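Local coordinates for protein agglutinin (PDB 3DZW) that binds mannose-containing glycans, here an alpha-1,3-linked mannobiose, as a daffodil lectin with the beta-prism II fold of monocot mannose-binding agglutinins, at residues A[47-52]-A[65-70]; A[7-12]-A[53-58]. All blocks are in the same frame, centred on the assembly; numbering follows the deposited sequence.

Contact 1 of 2, residues A[47-52]-A[65-70]. With MAN (alpha-D-mannopyranose), chain E.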
loop_
_atom_site.group_PDB
_atom_site.type_symbol
_atom_site.label_atom_id
_atom_site.label_comp_id
_atom_site.label_asym_id
_atom_site.label_seq_id
_atom_site.Cartn_x
_atom_site.Cartn_y
_atom_site.Cartn_z
ATOM N N GLY A 47 23.045 -9.833 -18.916
ATOM C CA GLY A 47 23.841 -9.851 -20.155
ATOM C C GLY A 47 23.661 -11.089 -21.051
ATOM O O GLY A 47 24.254 -11.158 -22.127
ATOM N N LEU A 48 22.849 -12.060 -20.614
ATOM C CA LEU A 48 22.613 -13.286 -21.417
ATOM C C LEU A 48 21.756 -12.993 -22.643
ATOM O O LEU A 48 21.988 -13.555 -23.716
ATOM C CB LEU A 48 21.973 -14.406 -20.570
ATOM C CG LEU A 48 22.885 -15.140 -19.561
ATOM C CD1 LEU A 48 23.590 -14.189 -18.619
ATOM C CD2 LEU A 48 22.078 -16.186 -18.776
ATOM N N ASP A 49 20.762 -12.116 -22.482
ATOM C CA ASP A 49 19.892 -11.742 -23.572
ATOM C C ASP A 49 19.235 -10.361 -23.205
ATOM O O ASP A 49 19.625 -9.742 -22.204
ATOM C CB ASP A 49 18.865 -12.844 -23.841
ATOM C CG ASP A 49 18.260 -12.769 -25.251
ATOM O OD1 ASP A 49 18.212 -11.663 -25.839
ATOM O OD2 ASP A 49 17.829 -13.823 -25.762
ATOM N N ARG A 50 18.258 -9.904 -24.002
ATOM C CA ARG A 50 17.612 -8.634 -23.762
ATOM C C ARG A 50 16.089 -8.827 -23.653
ATOM O O ARG A 50 15.508 -9.624 -24.387
ATOM C CB ARG A 50 17.919 -7.691 -24.914
ATOM C CG ARG A 50 17.893 -6.194 -24.581
ATOM C CD ARG A 50 19.213 -5.762 -23.877
ATOM N NE ARG A 50 19.313 -4.290 -23.702
ATOM C CZ ARG A 50 19.036 -3.610 -22.573
ATOM N NH1 ARG A 50 18.661 -4.237 -21.466
ATOM N NH2 ARG A 50 19.165 -2.284 -22.556
ATOM N N ARG A 51 15.458 -8.100 -22.731
ATOM C CA ARG A 51 13.973 -8.156 -22.519
ATOM C C ARG A 51 13.370 -9.574 -22.227
ATOM O O ARG A 51 12.592 -10.117 -23.027
ATOM C CB ARG A 51 13.227 -7.502 -23.704
ATOM C CG ARG A 51 13.538 -6.017 -23.881
ATOM C CD ARG A 51 12.663 -5.375 -24.959
ATOM N NE ARG A 51 11.224 -5.475 -24.636
ATOM C CZ ARG A 51 10.547 -4.624 -23.840
ATOM N NH1 ARG A 51 9.247 -4.818 -23.625
ATOM N NH2 ARG A 51 11.159 -3.585 -23.251
ATOM N N CYS A 52 13.736 -10.130 -21.078
ATOM C CA CYS A 52 13.226 -11.411 -20.629
ATOM C C CYS A 52 11.997 -11.154 -19.768
ATOM O O CYS A 52 11.772 -10.018 -19.349
ATOM C CB CYS A 52 14.272 -12.146 -19.808
ATOM S SG CYS A 52 15.773 -12.666 -20.715
ATOM N N TYR A 65 12.022 -16.539 -18.747
ATOM C CA TYR A 65 12.078 -16.919 -20.181
ATOM C C TYR A 65 12.770 -15.866 -21.041
ATOM O O TYR A 65 12.628 -14.665 -20.809
ATOM C CB TYR A 65 10.668 -17.180 -20.738
ATOM C CG TYR A 65 10.030 -18.473 -20.276
ATOM C CD1 TYR A 65 10.309 -19.669 -20.922
ATOM C CD2 TYR A 65 9.124 -18.493 -19.209
ATOM C CE1 TYR A 65 9.728 -20.869 -20.518
ATOM C CE2 TYR A 65 8.527 -19.694 -18.792
ATOM C CZ TYR A 65 8.842 -20.882 -19.459
ATOM O OH TYR A 65 8.270 -22.081 -19.067
ATOM N N SER A 66 13.509 -16.334 -22.052
ATOM C CA SER A 66 14.207 -15.466 -22.973
ATOM C C SER A 66 13.216 -14.902 -23.979
ATOM O O SER A 66 12.078 -15.361 -24.035
ATOM C CB SER A 66 15.269 -16.249 -23.719
ATOM O OG SER A 66 14.668 -17.165 -24.622
ATOM N N PRO A 67 13.633 -13.867 -24.773
ATOM C CA PRO A 67 12.733 -13.342 -25.809
ATOM C C PRO A 67 12.259 -14.440 -26.827
ATOM O O PRO A 67 11.217 -14.264 -27.471
ATOM C CB PRO A 67 13.579 -12.260 -26.507
ATOM C CG PRO A 67 14.971 -12.494 -26.060
ATOM C CD PRO A 67 14.884 -13.097 -24.712
ATOM N N ARG A 68 13.039 -15.539 -26.976
ATOM C CA ARG A 68 12.634 -16.668 -27.864
ATOM C C ARG A 68 11.851 -17.771 -27.089
ATOM O O ARG A 68 11.702 -18.899 -27.579
ATOM C CB ARG A 68 13.831 -17.288 -28.640
ATOM C CG ARG A 68 14.353 -16.426 -29.819
ATOM C CD ARG A 68 15.316 -15.361 -29.412
ATOM N NE ARG A 68 16.629 -15.933 -29.072
ATOM C CZ ARG A 68 17.579 -16.261 -29.974
ATOM N NH1 ARG A 68 17.370 -16.099 -31.294
ATOM N NH2 ARG A 68 18.739 -16.771 -29.557
ATOM N N ASN A 69 11.367 -17.423 -25.883
ATOM C CA ASN A 69 10.563 -18.329 -25.038
ATOM C C ASN A 69 11.290 -19.612 -24.570
ATOM O O ASN A 69 10.680 -20.685 -24.466
ATOM C CB ASN A 69 9.231 -18.678 -25.756
ATOM C CG ASN A 69 8.396 -17.424 -26.096
ATOM O OD1 ASN A 69 7.720 -17.380 -27.122
ATOM N ND2 ASN A 69 8.469 -16.402 -25.241
ATOM N N ASN A 70 12.593 -19.482 -24.295
ATOM C CA ASN A 70 13.397 -20.578 -23.790
ATOM C C ASN A 70 13.738 -20.275 -22.345
ATOM O O ASN A 70 14.126 -19.141 -22.030
ATOM C CB ASN A 70 14.681 -20.741 -24.595
ATOM C CG ASN A 70 14.427 -21.123 -26.069
ATOM O OD1 ASN A 70 15.126 -20.652 -26.962
ATOM N ND2 ASN A 70 13.424 -21.969 -26.313
HETATM C C1 MAN E . 9.330 -27.521 -15.828
HETATM C C2 MAN E . 8.021 -26.849 -16.455
HETATM C C3 MAN E . 8.289 -26.069 -17.727
HETATM C C4 MAN E . 9.510 -25.164 -17.560
HETATM C C5 MAN E . 10.765 -25.958 -17.149
HETATM C C6 MAN E . 11.944 -25.034 -16.909
HETATM O O1 MAN E . 9.483 -29.023 -15.945
HETATM O O2 MAN E . 7.480 -25.997 -15.488
HETATM O O3 MAN E . 7.157 -25.278 -18.031
HETATM O O4 MAN E . 9.770 -24.479 -18.770
HETATM O O5 MAN E . 10.583 -26.692 -15.946
HETATM O O6 MAN E . 13.020 -25.779 -16.353
#
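Two surface loops of the beta-prism II fold meet where the Cys52 end of 47-52 passes the type I beta turn Ser66-Asn69. The main pair is Asp49 and Pro67, which reach toward each other tip to tip. Asp49 has CG anti to its backbone N (chi1 -159°), which carries CG toward the proline ring. Asp49 OD2 lies 3.2 Å from Pro67 CG and equally near Pro67 CD, so an acidic oxygen rests on ring CH2 groups. The other oxygen, Asp49 OD1, is 3.4 Å from Pro67 CG. Arg68 NE is 4.1 Å from Asp49 OD2, beyond a salt bridge, though its charge may still favour the carboxylate there. Arg50 O also approaches the proline, 3.4 Å from Pro67 CG. Deeper in, Cys52 CB touches Tyr65 O at 3.2 Å, and Cys52 SG packs near Ser66 CA. No hydrogen bond joins the two loops directly. The 65-70 loop is held by its own bonds: Asn69 N to Ser66 O closes the turn, and Asn70 N donates to Ser66 OG at 3.1 Å with an angle of 157°. Tyr65 reaches the glycan pocket, where mannose O4 (chain E) donates to Tyr65 OH at 2.8 Å; Gln57 is the second partner of that hydroxyl. Cys52 is bonded to Cys29 in a disulfide that ties 47-52 to another loop. Cys52 and Ser66 also touch Ile72 of strand 71-74.

Contact 2 of 2, residues A[7-12]-A[53-58]. With MAN (alpha-D-mannopyranose), chain E; MAN (alpha-D-mannopyranose), chain B.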
loop_
_atom_site.group_PDB
_atom_site.type_symbol
_atom_site.label_atom_id
_atom_site.label_comp_id
_atom_site.label_asym_id
_atom_site.label_seq_id
_atom_site.Cartn_x
_atom_site.Cartn_y
_atom_site.Cartn_z
ATOM N N GLY A 7 -0.198 -17.849 -13.034
ATOM C CA GLY A 7 -0.889 -17.454 -14.263
ATOM C C GLY A 7 -0.529 -16.009 -14.678
ATOM O O GLY A 7 -0.975 -15.532 -15.731
ATOM N N GLU A 8 0.273 -15.316 -13.839
ATOM C CA GLU A 8 0.715 -13.918 -14.115
ATOM C C GLU A 8 2.193 -13.856 -14.454
ATOM O O GLU A 8 2.965 -14.779 -14.123
ATOM C CB GLU A 8 0.445 -12.993 -12.920
ATOM C CG GLU A 8 -1.038 -12.824 -12.547
ATOM C CD GLU A 8 -1.252 -11.829 -11.387
ATOM O OE1 GLU A 8 -0.319 -11.639 -10.562
ATOM O OE2 GLU A 8 -2.360 -11.252 -11.295
ATOM N N THR A 9 2.595 -12.756 -15.092
ATOM C CA THR A 9 3.977 -12.549 -15.488
ATOM C C THR A 9 4.448 -11.125 -15.242
ATOM O O THR A 9 3.637 -10.195 -15.151
ATOM C CB THR A 9 4.179 -12.805 -16.995
ATOM O OG1 THR A 9 3.390 -11.866 -17.751
ATOM C CG2 THR A 9 3.789 -14.240 -17.384
ATOM N N LEU A 10 5.770 -10.963 -15.126
ATOM C CA LEU A 10 6.381 -9.662 -14.991
ATOM C C LEU A 10 7.111 -9.390 -16.294
ATOM O O LEU A 10 8.020 -10.144 -16.670
ATOM C CB LEU A 10 7.369 -9.580 -13.810
ATOM C CG LEU A 10 6.846 -9.680 -12.372
ATOM C CD1 LEU A 10 8.002 -9.575 -11.394
ATOM C CD2 LEU A 10 5.800 -8.604 -12.070
ATOM N N SER A 11 6.692 -8.336 -17.004
ATOM C CA SER A 11 7.320 -7.935 -18.256
ATOM C C SER A 11 8.610 -7.197 -17.943
ATOM O O SER A 11 8.844 -6.831 -16.784
ATOM C CB SER A 11 6.374 -7.037 -19.064
ATOM O OG SER A 11 5.143 -7.679 -19.318
ATOM N N PRO A 12 9.482 -6.974 -18.970
ATOM C CA PRO A 12 10.730 -6.248 -18.703
ATOM C C PRO A 12 10.500 -4.916 -17.971
ATOM O O PRO A 12 9.641 -4.101 -18.384
ATOM C CB PRO A 12 11.304 -6.004 -20.107
ATOM C CG PRO A 12 10.763 -7.109 -20.927
ATOM C CD PRO A 12 9.391 -7.398 -20.385
ATOM N N HIS A 53 11.189 -12.198 -19.506
ATOM C CA HIS A 53 10.005 -12.043 -18.633
ATOM C C HIS A 53 9.979 -13.152 -17.572
ATOM O O HIS A 53 10.535 -14.234 -17.781
ATOM C CB HIS A 53 8.681 -12.011 -19.434
ATOM C CG HIS A 53 8.269 -13.338 -20.009
ATOM N ND1 HIS A 53 8.669 -13.769 -21.253
ATOM C CD2 HIS A 53 7.466 -14.314 -19.514
ATOM C CE1 HIS A 53 8.140 -14.956 -21.499
ATOM N NE2 HIS A 53 7.409 -15.309 -20.457
ATOM N N LEU A 54 9.347 -12.854 -16.428
ATOM C CA LEU A 54 9.225 -13.799 -15.311
ATOM C C LEU A 54 7.822 -14.352 -15.252
ATOM O O LEU A 54 6.857 -13.593 -15.332
ATOM C CB LEU A 54 9.548 -13.099 -13.994
ATOM C CG LEU A 54 9.442 -13.926 -12.710
ATOM C CD1 LEU A 54 10.446 -15.065 -12.716
ATOM C CD2 LEU A 54 9.642 -13.039 -11.484
ATOM N N SER A 55 7.698 -15.672 -15.089
ATOM C CA SER A 55 6.384 -16.316 -15.027
ATOM C C SER A 55 6.185 -17.251 -13.823
ATOM O O SER A 55 6.965 -18.187 -13.613
ATOM C CB SER A 55 6.138 -17.120 -16.316
ATOM O OG SER A 55 4.879 -17.782 -16.268
ATOM N N MET A 56 5.143 -16.963 -13.023
ATOM C CA MET A 56 4.754 -17.812 -11.905
ATOM C C MET A 56 3.725 -18.728 -12.538
ATOM O O MET A 56 2.589 -18.310 -12.815
ATOM C CB MET A 56 4.178 -16.995 -10.768
ATOM C CG MET A 56 3.668 -17.782 -9.519
ATOM S SD MET A 56 4.903 -18.697 -8.543
ATOM C CE MET A 56 5.189 -20.143 -9.552
ATOM N N GLN A 57 4.122 -19.973 -12.795
ATOM C CA GLN A 57 3.256 -20.955 -13.503
ATOM C C GLN A 57 2.258 -21.728 -12.626
ATOM O O GLN A 57 2.436 -21.847 -11.397
ATOM C CB GLN A 57 4.152 -21.937 -14.270
ATOM C CG GLN A 57 5.032 -21.236 -15.302
ATOM C CD GLN A 57 5.905 -22.173 -16.108
ATOM O OE1 GLN A 57 6.463 -21.775 -17.128
ATOM N NE2 GLN A 57 6.028 -23.426 -15.662
ATOM N N SER A 58 1.214 -22.258 -13.276
ATOM C CA SER A 58 0.164 -23.024 -12.593
ATOM C C SER A 58 0.658 -24.398 -12.097
ATOM O O SER A 58 -0.041 -25.065 -11.332
ATOM C CB SER A 58 -1.056 -23.198 -13.510
ATOM O OG SER A 58 -0.709 -23.861 -14.713
HETATM C C1 MAN E . 9.330 -27.521 -15.828
HETATM C C2 MAN E . 8.021 -26.849 -16.455
HETATM C C3 MAN E . 8.289 -26.069 -17.727
HETATM C C4 MAN E . 9.510 -25.164 -17.560
HETATM C C5 MAN E . 10.765 -25.958 -17.149
HETATM C C6 MAN E . 11.944 -25.034 -16.909
HETATM O O1 MAN E . 9.483 -29.023 -15.945
HETATM O O2 MAN E . 7.480 -25.997 -15.488
HETATM O O3 MAN E . 7.157 -25.278 -18.031
HETATM O O4 MAN E . 9.770 -24.479 -18.770
HETATM O O5 MAN E . 10.583 -26.692 -15.946
HETATM O O6 MAN E . 13.020 -25.779 -16.353
HETATM C C1 MAN B . 6.502 -25.719 -19.228
HETATM C C2 MAN B . 5.444 -24.686 -19.603
HETATM C C3 MAN B . 4.243 -24.765 -18.653
HETATM C C4 MAN B . 3.745 -26.190 -18.547
HETATM C C5 MAN B . 4.884 -27.106 -18.158
HETATM C C6 MAN B . 4.412 -28.562 -18.077
HETATM O O2 MAN B . 5.041 -24.906 -20.939
HETATM O O3 MAN B . 3.195 -23.937 -19.108
HETATM O O4 MAN B . 2.735 -26.256 -17.569
HETATM O O5 MAN B . 5.919 -27.005 -19.117
HETATM O O6 MAN B . 5.505 -29.407 -17.787
HETATM O O HOH W 1 2.158 -17.347 -15.956
#
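Leu10 and Leu54 place CG differently: in Leu10 it is anti to the carbonyl carbon (chi1 -67°), in Leu54 anti to the backbone N (chi1 179°). The two side chains still lie side by side, pointing the same way, with Leu10 CD1 3.8 Å from Leu54 CD2. They belong to an antiparallel sheet of the beta-prism II fold, in which strand 8-10 is an outermost strand within the chain and pairs with strand 53-56. Leu10 and Leu54 form a hydrogen-bonded pair. Leu10 N donates to Leu54 O at 2.9 Å, and Leu54 N returns a bond to Leu10 O at 3.0 Å. Leu10, Leu54 and Met56 touch Leu4 of strand 3-5, which makes an apolar cluster. Glu8 lies on the same face, and its OE2 forms a salt bridge with Lys90 of the second subunit. Thr9 and Ser55, a non-hydrogen-bonded pair, carry the other face, where Thr9 CG2 lies 3.9 Å from Ser55 CB. At the far end Gly7 N donates to Met56 O at 2.8 Å; the positive phi of Gly7 (98°) suits glycine. Beyond the strand, Gln57 NE2 donates to mannose O3 (chain E) at 3.2 Å and more weakly to its O2. Back at the pairing, one water donates to Glu8 O and is also hydrogen-bonded to Ser55 OG, at 2.8 Å from that hydroxyl.

In the fold
Contacts 1 and 2 have centres 13 Å apart. Contact 2 lies within a four-stranded sheet, while contact 1 joins the loops that lead into strand 53-56 and out of strand 62-65. Cys52 runs straight into His53, so the loop of contact 1 leads directly into a strand of contact 2. Strand 62-65 then returns beside it, and Tyr65 N lies 2.9 Å from His53 O, probably a hydrogen bond. The mannose pocket also joins them. Tyr65 OH is 2.7 Å from Gln57 OE1, and this probable bond would help orient the Gln57 amide. Both residues bind the mannose of chain E. Asp59 OD2 is hydrogen-bonded to the same sugar, and Asn61 also belongs to the pocket. At the opposite end of strand 53-56, Pro12 CG packs 3.5 Å from Cys52 O.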